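Local coordinates for protein phosphoacetylglucosamine mutase (Aspergillus lentulus, PDB 5O9X) that interconverts the 6-phosphate and 1-phosphate of N-acetylglucosamine, a phosphomutase step on the route to UDP-N-acetylglucosamine, at residues 157-162 with 168-173; 175-180 with 184-189. The protein carries 1 engineered substitution. One frame throughout, in Å; residues are numbered along the deposited sequence.

Interaction 1: 157-162 with 168-173. Unlike the reference sequence in segment 157-162: F161 (reference Tyr).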
ATOM      1  N   ILE A 157     -11.118  -9.063 -18.550  1.00 26.34           N
ATOM      2  CA  ILE A 157     -10.510 -10.344 -18.135  1.00 24.16           C
ATOM      3  C   ILE A 157     -10.653 -10.422 -16.621  1.00 25.17           C
ATOM      4  O   ILE A 157     -10.338  -9.443 -15.942  1.00 23.85           O
ATOM      5  CB  ILE A 157      -9.030 -10.419 -18.501  1.00 24.80           C
ATOM      6  CG1 ILE A 157      -8.870 -10.453 -20.053  1.00 27.97           C
ATOM      7  CG2 ILE A 157      -8.352 -11.618 -17.844  1.00 26.54           C
ATOM      8  CD1 ILE A 157      -7.452 -10.166 -20.460  1.00 25.51           C
ATOM      9  N   ASP A 158     -11.174 -11.556 -16.154  1.00 23.71           N
ATOM     10  CA  ASP A 158     -11.297 -11.867 -14.712  1.00 21.11           C
ATOM     11  C   ASP A 158     -10.042 -12.637 -14.341  1.00 21.39           C
ATOM     12  O   ASP A 158      -9.903 -13.784 -14.740  1.00 21.55           O
ATOM     13  CB  ASP A 158     -12.570 -12.713 -14.501  1.00 22.77           C
ATOM     14  CG  ASP A 158     -12.772 -13.122 -13.021  1.00 23.84           C
ATOM     15  OD1 ASP A 158     -11.882 -12.880 -12.203  1.00 22.00           O
ATOM     16  OD2 ASP A 158     -13.789 -13.724 -12.719  1.00 20.71           O
ATOM     17  N   MET A 159      -9.136 -12.032 -13.554  1.00 21.31           N
ATOM     18  CA  MET A 159      -7.969 -12.790 -13.044  1.00 20.44           C
ATOM     19  C   MET A 159      -8.204 -13.571 -11.777  1.00 20.44           C
ATOM     20  O   MET A 159      -7.208 -14.024 -11.169  1.00 19.20           O
ATOM     21  CB  MET A 159      -6.749 -11.927 -12.822  1.00 21.90           C
ATOM     22  CG  MET A 159      -6.323 -11.060 -14.003  1.00 28.66           C
ATOM     23  SD  MET A 159      -5.765 -12.117 -15.326  1.00 32.39           S
ATOM     24  CE  MET A 159      -4.114 -12.613 -14.761  1.00 29.59           C
ATOM     25  N   LYS A 160      -9.458 -13.672 -11.325  1.00 18.06           N
ATOM     26  CA  LYS A 160      -9.822 -14.512 -10.125  1.00 19.71           C
ATOM     27  C   LYS A 160      -9.164 -13.931  -8.842  1.00 19.03           C
ATOM     28  O   LYS A 160      -9.245 -12.702  -8.657  1.00 17.65           O
ATOM     29  CB  LYS A 160      -9.533 -16.027 -10.317  1.00 21.91           C
ATOM     30  CG  LYS A 160     -10.182 -16.631 -11.633  1.00 24.52           C
ATOM     31  CD  LYS A 160     -11.670 -16.407 -11.497  1.00 32.24           C
ATOM     32  CE  LYS A 160     -12.549 -17.074 -12.532  1.00 37.51           C
ATOM     33  NZ  LYS A 160     -13.893 -16.504 -12.169  1.00 35.29           N
ATOM     34  N   PHE A 161      -8.527 -14.786  -8.013  1.00 15.84           N
ATOM     35  CA  PHE A 161      -7.928 -14.344  -6.774  1.00 15.88           C
ATOM     36  C   PHE A 161      -6.467 -13.938  -7.009  1.00 16.05           C
ATOM     37  O   PHE A 161      -5.626 -14.773  -7.477  1.00 17.27           O
ATOM     38  CB  PHE A 161      -7.958 -15.504  -5.738  1.00 16.84           C
ATOM     39  CG  PHE A 161      -9.360 -15.875  -5.328  1.00 16.93           C
ATOM     40  CD1 PHE A 161     -10.033 -15.157  -4.330  1.00 15.62           C
ATOM     41  CD2 PHE A 161     -10.027 -16.905  -5.988  1.00 17.81           C
ATOM     42  CE1 PHE A 161     -11.375 -15.504  -3.949  1.00 16.45           C
ATOM     43  CE2 PHE A 161     -11.363 -17.237  -5.633  1.00 18.49           C
ATOM     44  CZ  PHE A 161     -12.015 -16.582  -4.586  1.00 17.66           C
ATOM     45  N   MET A 162      -6.135 -12.718  -6.608  1.00 15.32           N
ATOM     46  CA  MET A 162      -4.751 -12.247  -6.674  1.00 16.06           C
ATOM     47  C   MET A 162      -4.538 -11.256  -5.543  1.00 15.84           C
ATOM     48  O   MET A 162      -5.495 -10.691  -4.988  1.00 15.64           O
ATOM     49  CB  MET A 162      -4.492 -11.521  -8.035  1.00 17.10           C
ATOM     50  CG  MET A 162      -4.582 -12.455  -9.272  1.00 22.17           C
ATOM     51  SD  MET A 162      -3.526 -11.952 -10.665  1.00 26.81           S
ATOM     52  CE  MET A 162      -4.111 -10.372 -10.840  1.00 17.83           C
ATOM     53  N   HIS A 168      -1.810  -4.904  -9.942  1.00 20.28           N
ATOM     54  CA  HIS A 168      -1.022  -3.772 -10.503  1.00 19.70           C
ATOM     55  C   HIS A 168       0.080  -4.223 -11.503  1.00 21.11           C
ATOM     56  O   HIS A 168       0.329  -3.582 -12.575  1.00 18.39           O
ATOM     57  CB  HIS A 168      -0.314  -3.076  -9.337  1.00 19.98           C
ATOM     58  CG  HIS A 168      -1.180  -2.131  -8.585  1.00 23.25           C
ATOM     59  ND1 HIS A 168      -2.171  -2.547  -7.728  1.00 25.65           N
ATOM     60  CD2 HIS A 168      -1.206  -0.769  -8.572  1.00 21.23           C
ATOM     61  CE1 HIS A 168      -2.719  -1.483  -7.157  1.00 23.69           C
ATOM     62  NE2 HIS A 168      -2.182  -0.395  -7.687  1.00 25.88           N
ATOM     63  N   TYR A 169       0.769  -5.301 -11.148  1.00 19.25           N
ATOM     64  CA  TYR A 169       1.786  -5.939 -12.026  1.00 20.86           C
ATOM     65  C   TYR A 169       1.186  -6.350 -13.378  1.00 21.84           C
ATOM     66  O   TYR A 169       1.773  -6.040 -14.423  1.00 21.86           O
ATOM     67  CB  TYR A 169       2.471  -7.167 -11.310  1.00 21.40           C
ATOM     68  CG  TYR A 169       3.185  -8.067 -12.241  1.00 22.08           C
ATOM     69  CD1 TYR A 169       4.602  -7.858 -12.512  1.00 24.68           C
ATOM     70  CD2 TYR A 169       2.524  -9.096 -12.912  1.00 21.86           C
ATOM     71  CE1 TYR A 169       5.286  -8.705 -13.385  1.00 23.65           C
ATOM     72  CE2 TYR A 169       3.214  -9.915 -13.810  1.00 23.79           C
ATOM     73  CZ  TYR A 169       4.576  -9.711 -14.051  1.00 23.02           C
ATOM     74  OH  TYR A 169       5.262 -10.547 -14.964  1.00 22.71           O
ATOM     75  N   VAL A 170       0.015  -7.003 -13.365  1.00 20.36           N
ATOM     76  CA  VAL A 170      -0.675  -7.478 -14.590  1.00 20.15           C
ATOM     77  C   VAL A 170      -1.041  -6.286 -15.502  1.00 20.78           C
ATOM     78  O   VAL A 170      -0.834  -6.365 -16.715  1.00 19.18           O
ATOM     79  CB  VAL A 170      -1.948  -8.307 -14.288  1.00 22.02           C
ATOM     80  CG1 VAL A 170      -2.764  -8.596 -15.556  1.00 20.85           C
ATOM     81  CG2 VAL A 170      -1.553  -9.635 -13.661  1.00 18.86           C
ATOM     82  N   VAL A 171      -1.616  -5.235 -14.922  1.00 21.31           N
ATOM     83  CA  VAL A 171      -1.966  -3.995 -15.653  1.00 20.68           C
ATOM     84  C   VAL A 171      -0.717  -3.417 -16.397  1.00 20.99           C
ATOM     85  O   VAL A 171      -0.782  -3.227 -17.612  1.00 22.28           O
ATOM     86  CB  VAL A 171      -2.575  -2.910 -14.735  1.00 19.04           C
ATOM     87  CG1 VAL A 171      -2.817  -1.618 -15.583  1.00 18.97           C
ATOM     88  CG2 VAL A 171      -3.939  -3.446 -14.149  1.00 19.25           C
ATOM     89  N   ARG A 172       0.356  -3.138 -15.655  1.00 25.37           N
ATOM     90  CA  ARG A 172       1.640  -2.672 -16.226  1.00 27.23           C
ATOM     91  C   ARG A 172       2.139  -3.635 -17.328  1.00 30.85           C
ATOM     92  O   ARG A 172       2.424  -3.191 -18.465  1.00 32.45           O
ATOM     93  CB  ARG A 172       2.678  -2.407 -15.167  1.00 27.40           C
ATOM     94  CG  ARG A 172       3.882  -1.719 -15.741  1.00 31.74           C
ATOM     95  CD  ARG A 172       4.827  -1.388 -14.641  1.00 38.01           C
ATOM     96  NE  ARG A 172       5.979  -0.605 -15.089  1.00 40.13           N
ATOM     97  CZ  ARG A 172       6.763   0.070 -14.242  1.00 51.81           C
ATOM     98  NH1 ARG A 172       6.512   0.040 -12.940  1.00 56.11           N
ATOM     99  NH2 ARG A 172       7.788   0.787 -14.678  1.00 54.67           N
ATOM    100  N   CYS A 173       2.172  -4.930 -17.053  1.00 26.39           N
ATOM    101  CA  CYS A 173       2.585  -5.885 -18.097  1.00 27.16           C
ATOM    102  C   CYS A 173       1.766  -5.789 -19.372  1.00 30.53           C
ATOM    103  O   CYS A 173       2.353  -5.733 -20.479  1.00 30.18           O
ATOM    104  CB  CYS A 173       2.555  -7.358 -17.623  1.00 26.15           C
ATOM    105  SG  CYS A 173       3.870  -7.631 -16.427  1.00 27.98           S
TER
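One methyl group of V170 carries the whole contact: CG2 takes the ends of two methionines at once, and no hydrogen bond joins 157-162 to 168-173. M162 CE lies 3.9 Å from V170 CG2, and M159 CE follows at 4.1 Å from the same carbon. The two sulfur chains arrive differently. M159 comes tip to tip with the valine, its chain bent at both chi2 (-67°) and chi3 (-77°), whereas M162 runs across the valine at about a right angle and bends only near its end, at chi3. In V170, CG1 lies anti to the backbone N (chi1 171°), which leaves CG2 beside that nitrogen as the branch that meets both methionines. The CA atoms of M159 and V170 stay 9.2 Å apart, a gap bridged by side chains alone.

This is helix-on-sheet packing in the alpha/beta/alpha domain I of the phosphohexomutase fold. Strand 155-161 is an outermost strand of its sheet, hydrogen-bonded to strand 127-132, and helix 164-176 follows it after a short loop. V171, next along the helix, also packs on that sheet, touching V129 and V81.

Beyond the apolar patch, D158 binds K160 twice: OD1 accepts from the backbone N of K160 at 2.7 Å, closing an Asx turn, and D158 OD2 forms a salt bridge with K160 NZ at 2.8 Å; both donors sit above the carboxylate plane. R132 adds a long, weak ion pair to the same OD2.

Interaction 2: 175-180 with 184-189; sequences NTLGTQ and GEPTEQ
The exit from helix 164-176 and the approach to helix 188-202 meet here, in the connection leading from the domain I family region into that of domain II. L177 makes the direct touch across it. Its CG is anti to the backbone N (chi1 -172°), and the CD1 branch reaches G184 O at 3.9 Å and, more loosely, the ring carbon P186 CD at 4.5 Å. The carboxylate end of E185 also curls back towards that methyl, although its CB starts out pointing the other way. No direct hydrogen bond crosses between the segments; the polar link between them is a water that bridges T176 and G184.

A type II beta turn from T176 to T179, with G178 at positive phi, reverses the chain after the helix. T176 O takes two bonds from T179: the backbone N at 3.2 Å and OG1 at 3.0 Å, both from the same face of the carbonyl plane, with OG1 tilted 28° out of it. On the other segment P186 is the centre of an inverse gamma turn, whose T187 N to E185 O bond is weak. T187 then caps the next helix, its OG1 accepting from G190 N.

T176 OG1 is also hydrogen-bonded to R172 O and Y183 N; the bridging water donates to T176 OG1 at 3.1 Å and to G184 O at 2.6 Å.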
ATOM      1  N   ASN A 175       0.106  -3.396 -20.596  1.00 27.46           N
ATOM      2  CA  ASN A 175       0.247  -2.122 -21.304  1.00 30.58           C
ATOM      3  C   ASN A 175       1.660  -1.896 -21.864  1.00 33.96           C
ATOM      4  O   ASN A 175       1.892  -0.900 -22.537  1.00 30.67           O
ATOM      5  CB  ASN A 175      -0.184  -0.957 -20.428  1.00 27.20           C
ATOM      6  CG  ASN A 175      -1.695  -0.913 -20.231  1.00 28.03           C
ATOM      7  OD1 ASN A 175      -2.164  -0.717 -19.105  1.00 27.71           O
ATOM      8  ND2 ASN A 175      -2.447  -1.117 -21.284  1.00 24.05           N
ATOM      9  N   THR A 176       2.599  -2.782 -21.533  1.00 33.81           N
ATOM     10  CA  THR A 176       3.970  -2.608 -21.961  1.00 35.55           C
ATOM     11  C   THR A 176       4.461  -3.785 -22.799  1.00 38.00           C
ATOM     12  O   THR A 176       5.616  -3.756 -23.266  1.00 42.01           O
ATOM     13  CB  THR A 176       4.950  -2.385 -20.789  1.00 33.34           C
ATOM     14  OG1 THR A 176       4.970  -3.569 -19.968  1.00 34.39           O
ATOM     15  CG2 THR A 176       4.623  -1.095 -19.989  1.00 36.72           C
ATOM     16  N   LEU A 177       3.612  -4.803 -22.980  1.00 34.49           N
ATOM     17  CA  LEU A 177       4.048  -6.045 -23.583  1.00 39.18           C
ATOM     18  C   LEU A 177       4.505  -5.677 -25.024  1.00 44.77           C
ATOM     19  O   LEU A 177       3.866  -4.830 -25.664  1.00 37.92           O
ATOM     20  CB  LEU A 177       2.917  -7.092 -23.556  1.00 38.85           C
ATOM     21  CG  LEU A 177       3.240  -8.523 -23.984  1.00 40.18           C
ATOM     22  CD1 LEU A 177       4.238  -9.257 -23.076  1.00 39.97           C
ATOM     23  CD2 LEU A 177       1.954  -9.331 -24.167  1.00 37.61           C
ATOM     24  N   GLY A 178       5.666  -6.206 -25.437  1.00 45.45           N
ATOM     25  CA  GLY A 178       6.183  -6.064 -26.806  1.00 51.31           C
ATOM     26  C   GLY A 178       6.798  -4.714 -27.122  1.00 58.50           C
ATOM     27  O   GLY A 178       6.952  -4.383 -28.286  1.00 66.76           O
ATOM     28  N   THR A 179       7.142  -3.945 -26.088  1.00 53.05           N
ATOM     29  CA  THR A 179       7.735  -2.622 -26.215  1.00 50.54           C
ATOM     30  C   THR A 179       9.126  -2.650 -25.542  1.00 56.48           C
ATOM     31  O   THR A 179       9.480  -3.623 -24.876  1.00 56.42           O
ATOM     32  CB  THR A 179       6.821  -1.458 -25.633  1.00 49.48           C
ATOM     33  OG1 THR A 179       7.039  -1.264 -24.229  1.00 45.55           O
ATOM     34  CG2 THR A 179       5.288  -1.645 -25.908  1.00 47.48           C
ATOM     35  N   GLN A 180       9.914  -1.595 -25.725  1.00 60.28           N
ATOM     36  CA  GLN A 180      11.151  -1.383 -24.955  1.00 66.19           C
ATOM     37  C   GLN A 180      10.948  -1.296 -23.419  1.00 67.82           C
ATOM     38  O   GLN A 180      11.912  -1.407 -22.658  1.00 66.48           O
ATOM     39  CB  GLN A 180      11.799  -0.078 -25.426  1.00 71.68           C
ATOM     40  CG  GLN A 180      10.783   1.056 -25.467  1.00 76.43           C
ATOM     41  CD  GLN A 180      11.383   2.439 -25.574  1.00 83.67           C
ATOM     42  OE1 GLN A 180      10.976   3.212 -26.441  1.00 77.14           O
ATOM     43  NE2 GLN A 180      12.327   2.773 -24.679  1.00 79.43           N
ATOM     44  N   GLY A 184       7.047  -7.619 -18.056  1.00 27.77           N
ATOM     45  CA  GLY A 184       6.952  -9.054 -17.777  1.00 31.47           C
ATOM     46  C   GLY A 184       5.809  -9.667 -18.552  1.00 28.79           C
ATOM     47  O   GLY A 184       5.062  -8.925 -19.257  1.00 29.14           O
ATOM     48  N   GLU A 185       5.643 -10.988 -18.400  1.00 27.69           N
ATOM     49  CA  GLU A 185       4.460 -11.700 -18.876  1.00 30.96           C
ATOM     50  C   GLU A 185       3.271 -11.392 -17.943  1.00 32.51           C
ATOM     51  O   GLU A 185       3.428 -11.477 -16.724  1.00 28.09           O
ATOM     52  CB  GLU A 185       4.690 -13.233 -18.841  1.00 36.35           C
ATOM     53  CG  GLU A 185       5.680 -13.860 -19.846  1.00 44.95           C
ATOM     54  CD  GLU A 185       5.523 -13.355 -21.287  1.00 48.54           C
ATOM     55  OE1 GLU A 185       4.408 -13.495 -21.857  1.00 42.09           O
ATOM     56  OE2 GLU A 185       6.533 -12.792 -21.814  1.00 50.68           O
ATOM     57  N   PRO A 186       2.076 -11.103 -18.502  1.00 32.64           N
ATOM     58  CA  PRO A 186       0.929 -10.569 -17.704  1.00 29.51           C
ATOM     59  C   PRO A 186       0.094 -11.651 -17.061  1.00 26.21           C
ATOM     60  O   PRO A 186      -1.122 -11.698 -17.206  1.00 30.00           O
ATOM     61  CB  PRO A 186       0.135  -9.807 -18.749  1.00 28.53           C
ATOM     62  CG  PRO A 186       0.362 -10.604 -20.033  1.00 30.17           C
ATOM     63  CD  PRO A 186       1.725 -11.233 -19.940  1.00 32.78           C
ATOM     64  N   THR A 187       0.756 -12.552 -16.332  1.00 24.84           N
ATOM     65  CA  THR A 187       0.102 -13.659 -15.687  1.00 24.76           C
ATOM     66  C   THR A 187       0.719 -13.819 -14.315  1.00 23.83           C
ATOM     67  O   THR A 187       1.839 -13.312 -13.996  1.00 25.26           O
ATOM     68  CB  THR A 187       0.356 -14.989 -16.422  1.00 24.99           C
ATOM     69  OG1 THR A 187       1.768 -15.213 -16.341  1.00 24.41           O
ATOM     70  CG2 THR A 187      -0.085 -14.921 -17.953  1.00 24.13           C
ATOM     71  N   GLU A 188       0.008 -14.569 -13.508  1.00 26.80           N
ATOM     72  CA  GLU A 188       0.477 -14.879 -12.176  1.00 25.37           C
ATOM     73  C   GLU A 188       1.800 -15.626 -12.219  1.00 26.62           C
ATOM     74  O   GLU A 188       2.695 -15.327 -11.424  1.00 21.04           O
ATOM     75  CB  GLU A 188      -0.630 -15.702 -11.499  1.00 27.97           C
ATOM     76  CG  GLU A 188      -0.599 -15.584 -10.035  1.00 34.92           C
ATOM     77  CD  GLU A 188      -1.745 -16.312  -9.364  1.00 35.37           C
ATOM     78  OE1 GLU A 188      -2.910 -16.110  -9.800  1.00 35.38           O
ATOM     79  OE2 GLU A 188      -1.417 -17.106  -8.456  1.00 37.30           O
ATOM     80  N   GLN A 189       1.937 -16.619 -13.141  1.00 21.82           N
ATOM     81  CA  GLN A 189       3.287 -17.262 -13.329  1.00 21.41           C
ATOM     82  C   GLN A 189       4.372 -16.233 -13.672  1.00 19.41           C
ATOM     83  O   GLN A 189       5.491 -16.355 -13.205  1.00 19.34           O
ATOM     84  CB  GLN A 189       3.216 -18.261 -14.494  1.00 23.47           C
ATOM     85  CG  GLN A 189       4.490 -19.084 -14.699  1.00 27.89           C
ATOM     86  CD  GLN A 189       4.298 -20.229 -15.730  1.00 31.79           C
ATOM     87  OE1 GLN A 189       3.238 -20.791 -15.851  1.00 36.45           O
ATOM     88  NE2 GLN A 189       5.344 -20.561 -16.448  1.00 35.89           N
TER
HETATM   89  O   HOH W   1       5.144  -6.602 -20.379  1.00 34.32           O

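How the interactions relate
Helix 164-176 is common to both contacts: interaction 1 lays its middle against strand 155-161, and interaction 2 begins where the helix runs out, with centres 11 Å apart. The two also touch directly. Y169 OH lies 2.7 Å from E185 O, a probable hydrogen bond that would tie the helix to the loop of 184-189. C173 packs beside it, its CB 3.6 Å from P186 CA and its SG 3.3 Å from G184 O. Interaction 1 is a buried contact and interaction 2 a surface one. Both are plain packing, of domain I and of the connection that follows it, with no atom of the bound glucose 1,6-bisphosphate among the partners given.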